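Exo beta-1,2-glucooligosaccharide sophorohydrolase (non-reducing end) (Parabacteroides distasonis ATCC 8503, PDB 5Z06) hydrolyses linear beta-1,2-glucan and beta-1,2-glucooligosaccharides of four or more units as an exo-acting enzyme, releasing sophorose from the non-reducing end. Local coordinates at residues M290-N295 against M674-R679; F535-S540 against L617-Y622; M611-A616 against Y646-A651. All coordinates share one frame; numbering follows the deposited sequence.

Interaction 1. Residues M290-N295 against M674-R679; sequences MVQEAN and MIENYR
Gln292 and Ile675 mark the nearest approach of two helical segments, 290-295 and 674-679, which run roughly antiparallel at 144° with their axes 10.5 Å apart. At that spacing the gap is bridged by long side chains, chiefly Gln292, whose chain is extended beyond CG and ends in a primary amide used at both of its polar atoms. Gln292 NE2 donates to Glu676 OE1 over 2.7 Å in a nearly straight bond (165°), meeting the oxygen on its anti side and somewhat out of the carboxylate plane; the two planes are only slightly turned against each other. Gln292 OE1 in turn accepts from Arg679 NH1 at 2.8 Å, more bent at the hydrogen, the oxygen lying near the guanidinium plane at its edge. These opposite demands, acceptor on one side and donor on the other, fix which way round the amide sits.

Ile675 lies over one face of the amide. With CG2 anti to its backbone N (CG1 at chi1 -74°), the methyl Ile675 CG2 reaches Gln292 CD at 3.4 Å, while the other branch carries Ile675 CD1 to Val291 CG1 at 3.8 Å.

The result is an antiparallel helix pair of the helical domain, joined through a glutamine amide that both donates and accepts. Glu676 also forms a salt bridge with Arg339 and a hydrogen bond to Thr680, and Arg679 pairs with Asp289 and Glu285, so the amide joins a largely buried charge network linking helices 284-297 and 665-680 with Arg339 of a loop. Val291 further packs on Leu631 of helix 624-636 and on Trp643 of strand 643-644.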
loop_
_atom_site.group_PDB
_atom_site.type_symbol
_atom_site.label_atom_id
_atom_site.label_comp_id
_atom_site.label_asym_id
_atom_site.label_seq_id
_atom_site.Cartn_x
_atom_site.Cartn_y
_atom_site.Cartn_z
ATOM N N MET A 290 12.709 8.999 -11.091
ATOM C CA MET A 290 12.668 7.622 -10.630
ATOM C C MET A 290 11.473 7.414 -9.703
ATOM O O MET A 290 10.744 6.445 -9.846
ATOM C CB MET A 290 13.957 7.285 -9.880
ATOM C CG MET A 290 13.973 5.936 -9.194
ATOM S SD MET A 290 15.376 5.906 -8.075
ATOM C CE MET A 290 14.706 6.664 -6.589
ATOM N N VAL A 291 11.280 8.325 -8.763
ATOM C CA VAL A 291 10.183 8.186 -7.815
ATOM C C VAL A 291 8.844 8.252 -8.548
ATOM O O VAL A 291 7.970 7.442 -8.307
ATOM C CB VAL A 291 10.266 9.217 -6.690
ATOM C CG1 VAL A 291 9.023 9.160 -5.797
ATOM C CG2 VAL A 291 11.504 8.946 -5.850
ATOM N N GLN A 292 8.709 9.212 -9.450
ATOM C CA GLN A 292 7.512 9.338 -10.231
ATOM C C GLN A 292 7.269 8.062 -11.017
ATOM O O GLN A 292 6.150 7.570 -11.060
ATOM C CB GLN A 292 7.646 10.494 -11.212
ATOM C CG GLN A 292 7.485 11.856 -10.593
ATOM C CD GLN A 292 7.333 12.918 -11.658
ATOM O OE1 GLN A 292 8.285 13.234 -12.362
ATOM N NE2 GLN A 292 6.128 13.475 -11.780
ATOM N N GLU A 293 8.329 7.533 -11.635
ATOM C CA GLU A 293 8.228 6.355 -12.470
ATOM C C GLU A 293 7.850 5.133 -11.680
ATOM O O GLU A 293 6.940 4.413 -12.060
ATOM C CB GLU A 293 9.546 6.082 -13.200
ATOM C CG GLU A 293 9.593 4.804 -14.037
ATOM C CD GLU A 293 11.024 4.303 -14.252
ATOM O OE1 GLU A 293 12.010 5.068 -14.015
ATOM O OE2 GLU A 293 11.170 3.124 -14.649
ATOM N N ALA A 294 8.567 4.870 -10.604
ATOM C CA ALA A 294 8.278 3.694 -9.803
ATOM C C ALA A 294 6.821 3.686 -9.312
ATOM O O ALA A 294 6.175 2.648 -9.295
ATOM C CB ALA A 294 9.224 3.612 -8.630
ATOM N N ASN A 295 6.331 4.846 -8.903
ATOM C CA ASN A 295 4.962 4.948 -8.428
ATOM C C ASN A 295 4.000 4.783 -9.591
ATOM O O ASN A 295 2.992 4.143 -9.469
ATOM C CB ASN A 295 4.752 6.257 -7.725
ATOM C CG ASN A 295 5.296 6.255 -6.311
ATOM O OD1 ASN A 295 4.659 5.760 -5.411
ATOM N ND2 ASN A 295 6.453 6.869 -6.111
ATOM N N MET A 674 1.753 14.853 -7.563
ATOM C CA MET A 674 2.152 16.087 -6.879
ATOM C C MET A 674 3.597 16.420 -7.156
ATOM O O MET A 674 3.955 17.586 -7.233
ATOM C CB MET A 674 1.870 15.995 -5.385
ATOM C CG MET A 674 0.383 15.882 -5.128
ATOM S SD MET A 674 -0.455 17.392 -5.632
ATOM C CE MET A 674 -0.895 18.061 -4.041
ATOM N N ILE A 675 4.445 15.415 -7.321
ATOM C CA ILE A 675 5.786 15.712 -7.845
ATOM C C ILE A 675 5.614 16.470 -9.135
ATOM O O ILE A 675 6.209 17.534 -9.288
ATOM C CB ILE A 675 6.684 14.478 -8.006
ATOM C CG1 ILE A 675 7.147 14.044 -6.601
ATOM C CG2 ILE A 675 7.900 14.803 -8.877
ATOM C CD1 ILE A 675 7.859 12.713 -6.535
ATOM N N GLU A 676 4.758 15.954 -10.009
ATOM C CA GLU A 676 4.569 16.562 -11.311
ATOM C C GLU A 676 4.032 17.966 -11.220
ATOM O O GLU A 676 4.469 18.808 -11.964
ATOM C CB GLU A 676 3.653 15.718 -12.200
ATOM C CG GLU A 676 3.705 16.090 -13.677
ATOM C CD GLU A 676 5.119 16.071 -14.221
ATOM O OE1 GLU A 676 5.849 15.092 -13.964
ATOM O OE2 GLU A 676 5.520 17.060 -14.857
ATOM N N ASN A 677 3.092 18.220 -10.310
ATOM C CA ASN A 677 2.538 19.550 -10.144
ATOM C C ASN A 677 3.595 20.501 -9.650
ATOM O O ASN A 677 3.615 21.651 -10.058
ATOM C CB ASN A 677 1.328 19.551 -9.203
ATOM C CG ASN A 677 0.063 19.073 -9.885
ATOM O OD1 ASN A 677 -0.111 19.236 -11.094
ATOM N ND2 ASN A 677 -0.837 18.505 -9.108
ATOM N N TYR A 678 4.479 20.023 -8.789
ATOM C CA TYR A 678 5.619 20.830 -8.365
ATOM C C TYR A 678 6.532 21.142 -9.539
ATOM O O TYR A 678 7.054 22.233 -9.629
ATOM C CB TYR A 678 6.424 20.142 -7.238
ATOM C CG TYR A 678 7.825 20.662 -7.092
ATOM C CD1 TYR A 678 8.072 21.922 -6.562
ATOM C CD2 TYR A 678 8.894 19.902 -7.496
ATOM C CE1 TYR A 678 9.356 22.400 -6.436
ATOM C CE2 TYR A 678 10.183 20.364 -7.383
ATOM C CZ TYR A 678 10.414 21.604 -6.843
ATOM O OH TYR A 678 11.726 22.014 -6.730
ATOM N N ARG A 679 6.723 20.189 -10.430
ATOM C CA ARG A 679 7.722 20.340 -11.486
ATOM C C ARG A 679 7.242 21.210 -12.612
ATOM O O ARG A 679 7.988 22.048 -13.103
ATOM C CB ARG A 679 8.139 18.985 -12.010
ATOM C CG ARG A 679 8.938 18.161 -11.019
ATOM C CD ARG A 679 9.291 16.831 -11.623
ATOM N NE ARG A 679 10.599 16.859 -12.268
ATOM C CZ ARG A 679 11.227 15.798 -12.768
ATOM N NH1 ARG A 679 10.650 14.604 -12.761
ATOM N NH2 ARG A 679 12.442 15.940 -13.289
#

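Interaction 2. Residues F535-S540 against L617-Y622; sequences FFIHYS and LASFPY
The imidazole of His538 carries the methyl group of Ala618 over the centre of one face, and the hydroxyl of Ser619 at its edge. Ala618 CB stands 3.5 Å from the His538 ring centroid and only 7° off the ring normal, a CH-pi contact from directly above. In the ring plane, His538 NE2 donates to Ser619 OG over 2.8 Å at 169°, so face and edge together restrain both the tilt and the rotation of the imidazole. Its first torsion, with CG anti to the carbonyl carbon, brings the ring across to the other segment. Ser619 OG is also hydrogen-bonded to Gly615 O, one turn back along the chain. An alanine at His538 would probably leave Ser619 OG without its imidazole donor and open a gap beneath the methyl of Ala618.

The second flat group is the phenol ring of Tyr622, which has Ile537 O near its plane at the edge. Tyr622 OH donates to that carbonyl at 2.6 Å, lying in the carbonyl plane, and accepts a hydrogen bond from Asn560 ND2. Leu617 to Phe620 form a type I beta turn that ends the short helix 614-617 and leads into helix 624-636, in the helical domain, consistent with the (alpha/alpha)6-barrel of this glucoamylase-like GH144 family. The turn presents Ala618 and Ser619 to segment 535-540, with Tyr622 following.

Ile537 has CG1 in the crowded position between backbone N and carbonyl carbon (chi1 68°), from where Ile537 CD1 lies above the CD2-CE2 rim of the Tyr622 ring, 3.5 Å from Tyr622 CD2. Helix 556-573 also contacts Ile537, through Asn560, Met563 and Ala564, while Ala618 touches Pro670 of helix 665-680.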
loop_
_atom_site.group_PDB
_atom_site.type_symbol
_atom_site.label_atom_id
_atom_site.label_comp_id
_atom_site.label_asym_id
_atom_site.label_seq_id
_atom_site.Cartn_x
_atom_site.Cartn_y
_atom_site.Cartn_z
ATOM N N PHE A 535 -2.726 13.497 3.970
ATOM C CA PHE A 535 -3.328 13.233 2.657
ATOM C C PHE A 535 -4.502 14.154 2.345
ATOM O O PHE A 535 -4.895 14.281 1.186
ATOM C CB PHE A 535 -3.726 11.768 2.491
ATOM C CG PHE A 535 -5.034 11.399 3.122
ATOM C CD1 PHE A 535 -6.219 11.536 2.410
ATOM C CD2 PHE A 535 -5.091 10.873 4.403
ATOM C CE1 PHE A 535 -7.440 11.169 2.955
ATOM C CE2 PHE A 535 -6.313 10.513 4.969
ATOM C CZ PHE A 535 -7.485 10.650 4.242
ATOM N N PHE A 536 -5.045 14.795 3.377
ATOM C CA PHE A 536 -6.030 15.845 3.201
ATOM C C PHE A 536 -5.583 16.963 2.246
ATOM O O PHE A 536 -6.412 17.487 1.490
ATOM C CB PHE A 536 -6.425 16.426 4.561
ATOM C CG PHE A 536 -7.303 15.532 5.399
ATOM C CD1 PHE A 536 -7.568 14.195 5.072
ATOM C CD2 PHE A 536 -7.853 16.041 6.556
ATOM C CE1 PHE A 536 -8.380 13.425 5.876
ATOM C CE2 PHE A 536 -8.672 15.272 7.355
ATOM C CZ PHE A 536 -8.942 13.961 7.007
ATOM N N ILE A 537 -4.300 17.316 2.264
ATOM C CA ILE A 537 -3.788 18.317 1.326
ATOM C C ILE A 537 -3.334 17.767 -0.040
ATOM O O ILE A 537 -2.778 18.489 -0.858
ATOM C CB ILE A 537 -2.690 19.196 1.963
ATOM C CG1 ILE A 537 -1.410 18.394 2.252
ATOM C CG2 ILE A 537 -3.232 19.835 3.223
ATOM C CD1 ILE A 537 -0.199 19.257 2.405
ATOM N N HIS A 538 -3.593 16.491 -0.285
ATOM C CA HIS A 538 -3.174 15.827 -1.497
ATOM C C HIS A 538 -4.366 15.571 -2.396
ATOM O O HIS A 538 -4.459 16.163 -3.464
ATOM C CB HIS A 538 -2.473 14.503 -1.176
ATOM C CG HIS A 538 -1.234 14.676 -0.368
ATOM N ND1 HIS A 538 -0.708 13.667 0.410
ATOM C CD2 HIS A 538 -0.425 15.751 -0.199
ATOM C CE1 HIS A 538 0.351 14.125 1.056
ATOM N NE2 HIS A 538 0.555 15.380 0.690
ATOM N N TYR A 539 -5.291 14.731 -1.930
ATOM C CA TYR A 539 -6.267 14.096 -2.814
ATOM C C TYR A 539 -7.142 15.082 -3.559
ATOM O O TYR A 539 -7.316 14.949 -4.757
ATOM C CB TYR A 539 -7.158 13.146 -2.048
ATOM C CG TYR A 539 -6.490 11.938 -1.437
ATOM C CD1 TYR A 539 -5.160 11.631 -1.654
ATOM C CD2 TYR A 539 -7.247 11.053 -0.686
ATOM C CE1 TYR A 539 -4.598 10.501 -1.096
ATOM C CE2 TYR A 539 -6.698 9.917 -0.137
ATOM C CZ TYR A 539 -5.369 9.652 -0.326
ATOM O OH TYR A 539 -4.839 8.513 0.233
ATOM N N SER A 540 -7.672 16.072 -2.849
ATOM C CA SER A 540 -8.508 17.103 -3.477
ATOM C C SER A 540 -7.710 18.144 -4.250
ATOM O O SER A 540 -8.305 19.080 -4.810
ATOM C CB SER A 540 -9.396 17.824 -2.439
ATOM O OG SER A 540 -10.502 17.029 -2.101
ATOM N N LEU A 617 6.013 13.025 0.327
ATOM C CA LEU A 617 6.356 13.014 -1.084
ATOM C C LEU A 617 5.285 13.673 -1.923
ATOM O O LEU A 617 5.590 14.449 -2.820
ATOM C CB LEU A 617 6.630 11.599 -1.548
ATOM C CG LEU A 617 7.826 10.977 -0.823
ATOM C CD1 LEU A 617 7.867 9.498 -1.139
ATOM C CD2 LEU A 617 9.125 11.662 -1.206
ATOM N N ALA A 618 4.026 13.409 -1.609
ATOM C CA ALA A 618 2.933 14.049 -2.329
ATOM C C ALA A 618 2.707 15.488 -1.854
ATOM O O ALA A 618 1.847 16.188 -2.376
ATOM C CB ALA A 618 1.660 13.228 -2.207
ATOM N N SER A 619 3.458 15.911 -0.836
ATOM C CA SER A 619 3.460 17.288 -0.401
ATOM C C SER A 619 4.431 18.155 -1.174
ATOM O O SER A 619 4.508 19.343 -0.908
ATOM C CB SER A 619 3.737 17.375 1.101
ATOM O OG SER A 619 2.676 16.769 1.809
ATOM N N PHE A 620 5.162 17.577 -2.126
ATOM C CA PHE A 620 6.128 18.323 -2.924
ATOM C C PHE A 620 5.778 19.767 -3.307
ATOM O O PHE A 620 6.573 20.675 -3.037
ATOM C CB PHE A 620 6.534 17.548 -4.188
ATOM C CG PHE A 620 7.939 17.109 -4.152
ATOM C CD1 PHE A 620 8.940 18.010 -4.444
ATOM C CD2 PHE A 620 8.276 15.834 -3.708
ATOM C CE1 PHE A 620 10.267 17.645 -4.349
ATOM C CE2 PHE A 620 9.596 15.454 -3.616
ATOM C CZ PHE A 620 10.587 16.360 -3.934
ATOM N N PRO A 621 4.597 20.004 -3.897
ATOM C CA PRO A 621 4.314 21.381 -4.365
ATOM C C PRO A 621 4.245 22.397 -3.256
ATOM O O PRO A 621 4.452 23.560 -3.504
ATOM C CB PRO A 621 2.949 21.271 -5.030
ATOM C CG PRO A 621 2.663 19.839 -5.152
ATOM C CD PRO A 621 3.488 19.090 -4.165
ATOM N N TYR A 622 3.920 21.932 -2.052
ATOM C CA TYR A 622 3.840 22.763 -0.890
ATOM C C TYR A 622 5.178 23.004 -0.224
ATOM O O TYR A 622 5.489 24.117 0.154
ATOM C CB TYR A 622 2.944 22.109 0.125
ATOM C CG TYR A 622 1.581 21.788 -0.384
ATOM C CD1 TYR A 622 0.670 22.803 -0.676
ATOM C CD2 TYR A 622 1.175 20.473 -0.554
ATOM C CE1 TYR A 622 -0.592 22.507 -1.136
ATOM C CE2 TYR A 622 -0.096 20.176 -0.980
ATOM C CZ TYR A 622 -0.981 21.197 -1.273
ATOM O OH TYR A 622 -2.276 20.916 -1.686
#

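Interaction 3. Residues M611-A616 against Y646-A651; sequences MAPTGA and YGFRDA
Pro613 covers the most surface of this contact, its ring meeting Phe648 CB and the carbonyls of Arg649 and Asp650. Pro613 CG and CB both lie near the beta carbon of Phe648, the CG to Phe648 CB distance being 3.8 Å. The pyrrolidine, puckered C-gamma exo, also sets Pro613 CG 3.4 Å from Arg649 O and Pro613 CD 3.2 Å from Asp650 O. Phe648 keeps CG anti to its carbonyl carbon (chi1 -62°), which leads the phenyl ring away from the proline, so contact is made mainly at the base of the side chain. Turned away from the proline, the phenyl ring meets Trp643 of strand 643-644 edge-to-face.

Where Ala612 and Ala651 pass, the backbones are only 3.9 Å apart between Ala612 CA and Ala651 CA. Small side chains suit so close an approach, and two CA-H...O contacts cross it in opposite directions: Ala651 CA to Met611 O at 3.2 Å, and Ala612 CA to Asp650 O at 3.3 Å. Asp650 O is also bound by a water that accepts from Thr614 N and donates to this carbonyl. Such paired CA-H...O contacts and a bridging water join two closely passing backbones where the chain leading into helix 614-617 meets the chain after strand 647-648.

Asp650 has CG anti to the backbone N (chi1 -165°), and Asp650 OD1 accepts from Asn667 of helix 665-680; Thr614 OG1 bonds the backbone carbonyl of the same Asn667. Tyr634 of helix 624-636 packs against Met611 and Pro613, and Ser591 of strand 590-592 touches Ala612, Asp650 and Ala651.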
loop_
_atom_site.group_PDB
_atom_site.type_symbol
_atom_site.label_atom_id
_atom_site.label_comp_id
_atom_site.label_asym_id
_atom_site.label_seq_id
_atom_site.Cartn_x
_atom_site.Cartn_y
_atom_site.Cartn_z
ATOM N N MET A 611 5.344 6.024 9.600
ATOM C CA MET A 611 5.466 7.062 8.611
ATOM C C MET A 611 5.148 6.471 7.238
ATOM O O MET A 611 5.769 5.496 6.821
ATOM C CB MET A 611 6.888 7.610 8.630
ATOM C CG MET A 611 7.064 8.881 7.806
ATOM S SD MET A 611 6.035 10.242 8.379
ATOM C CE MET A 611 6.766 10.512 9.989
ATOM N N ALA A 612 4.180 7.074 6.561
ATOM C CA ALA A 612 3.827 6.699 5.203
ATOM C C ALA A 612 4.547 7.669 4.277
ATOM O O ALA A 612 4.266 8.867 4.299
ATOM C CB ALA A 612 2.321 6.771 5.001
ATOM N N PRO A 613 5.480 7.172 3.451
ATOM C CA PRO A 613 6.221 8.075 2.565
ATOM C C PRO A 613 5.360 9.002 1.717
ATOM O O PRO A 613 5.807 10.085 1.344
ATOM C CB PRO A 613 7.007 7.122 1.662
ATOM C CG PRO A 613 7.171 5.895 2.477
ATOM C CD PRO A 613 5.963 5.786 3.351
ATOM N N THR A 614 4.144 8.578 1.408
ATOM C CA THR A 614 3.264 9.404 0.602
ATOM C C THR A 614 3.001 10.774 1.245
ATOM O O THR A 614 2.775 11.742 0.533
ATOM C CB THR A 614 1.955 8.681 0.250
ATOM O OG1 THR A 614 1.285 9.398 -0.780
ATOM C CG2 THR A 614 1.023 8.562 1.470
ATOM N N GLY A 615 3.009 10.839 2.578
ATOM C CA GLY A 615 2.847 12.113 3.296
ATOM C C GLY A 615 3.760 13.221 2.819
ATOM O O GLY A 615 3.299 14.254 2.302
ATOM N N ALA A 616 5.070 12.997 2.946
ATOM C CA ALA A 616 6.061 13.998 2.521
ATOM C C ALA A 616 6.084 14.151 1.010
ATOM O O ALA A 616 6.161 15.269 0.464
ATOM C CB ALA A 616 7.446 13.618 3.003
ATOM N N TYR A 646 7.246 -0.732 -6.831
ATOM C CA TYR A 646 6.230 0.238 -7.182
ATOM C C TYR A 646 6.406 1.557 -6.445
ATOM O O TYR A 646 5.453 2.289 -6.245
ATOM C CB TYR A 646 4.843 -0.342 -6.983
ATOM C CG TYR A 646 4.461 -1.460 -7.931
ATOM C CD1 TYR A 646 4.936 -1.519 -9.245
ATOM C CD2 TYR A 646 3.603 -2.448 -7.526
ATOM C CE1 TYR A 646 4.573 -2.551 -10.078
ATOM C CE2 TYR A 646 3.225 -3.464 -8.370
ATOM C CZ TYR A 646 3.711 -3.502 -9.636
ATOM O OH TYR A 646 3.326 -4.521 -10.442
ATOM N N GLY A 647 7.645 1.883 -6.107
ATOM C CA GLY A 647 7.968 3.106 -5.406
ATOM C C GLY A 647 8.212 2.717 -3.969
ATOM O O GLY A 647 8.557 1.573 -3.670
ATOM N N PHE A 648 8.010 3.653 -3.067
ATOM C CA PHE A 648 8.271 3.366 -1.671
ATOM C C PHE A 648 7.171 2.503 -1.129
ATOM O O PHE A 648 6.019 2.627 -1.529
ATOM C CB PHE A 648 8.405 4.623 -0.833
ATOM C CG PHE A 648 9.538 5.488 -1.245
ATOM C CD1 PHE A 648 10.812 5.247 -0.772
ATOM C CD2 PHE A 648 9.334 6.569 -2.090
ATOM C CE1 PHE A 648 11.857 6.068 -1.142
ATOM C CE2 PHE A 648 10.388 7.380 -2.472
ATOM C CZ PHE A 648 11.645 7.126 -1.998
ATOM N N ARG A 649 7.533 1.654 -0.183
ATOM C CA ARG A 649 6.533 0.872 0.510
ATOM C C ARG A 649 5.575 1.786 1.236
ATOM O O ARG A 649 5.891 2.920 1.543
ATOM C CB ARG A 649 7.189 -0.123 1.451
ATOM C CG ARG A 649 8.019 -1.105 0.661
ATOM C CD ARG A 649 8.546 -2.241 1.495
ATOM N NE ARG A 649 9.498 -2.977 0.686
ATOM C CZ ARG A 649 9.164 -3.870 -0.238
ATOM N NH1 ARG A 649 7.882 -4.169 -0.480
ATOM N NH2 ARG A 649 10.126 -4.472 -0.920
ATOM N N ASP A 650 4.381 1.295 1.475
ATOM C CA ASP A 650 3.301 2.150 1.932
ATOM C C ASP A 650 3.597 2.923 3.209
ATOM O O ASP A 650 3.199 4.077 3.343
ATOM C CB ASP A 650 2.054 1.337 2.144
ATOM C CG ASP A 650 0.835 2.189 2.252
ATOM O OD1 ASP A 650 0.669 3.066 1.380
ATOM O OD2 ASP A 650 0.038 1.970 3.195
ATOM N N ALA A 651 4.298 2.275 4.131
ATOM C CA ALA A 651 4.594 2.845 5.416
ATOM C C ALA A 651 5.673 2.057 6.081
ATOM O O ALA A 651 5.889 0.896 5.767
ATOM C CB ALA A 651 3.351 2.844 6.312
HETATM O O HOH W 1 3.172 5.966 1.481
#

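The three contacts lie close together, their centres 12 to 13 Å apart, with each touching the other two. Along the chain the segments come in the order 290-295, 535-540, 611-616, 617-622, 646-651 and 674-679: interaction 1 encloses the others, while interactions 2 and 3 alternate. Segments 611-616 and 617-622 are consecutive, so helix 614-617 and its following turn serve both. Met674 CB packs on Ala618 O between interactions 1 and 2, Leu617 on Phe648 between 2 and 3, and Val291 on Phe648 between 1 and 3. Helix 284-297 is thus packed against helix 665-680 and strand 647-648, far later in the chain.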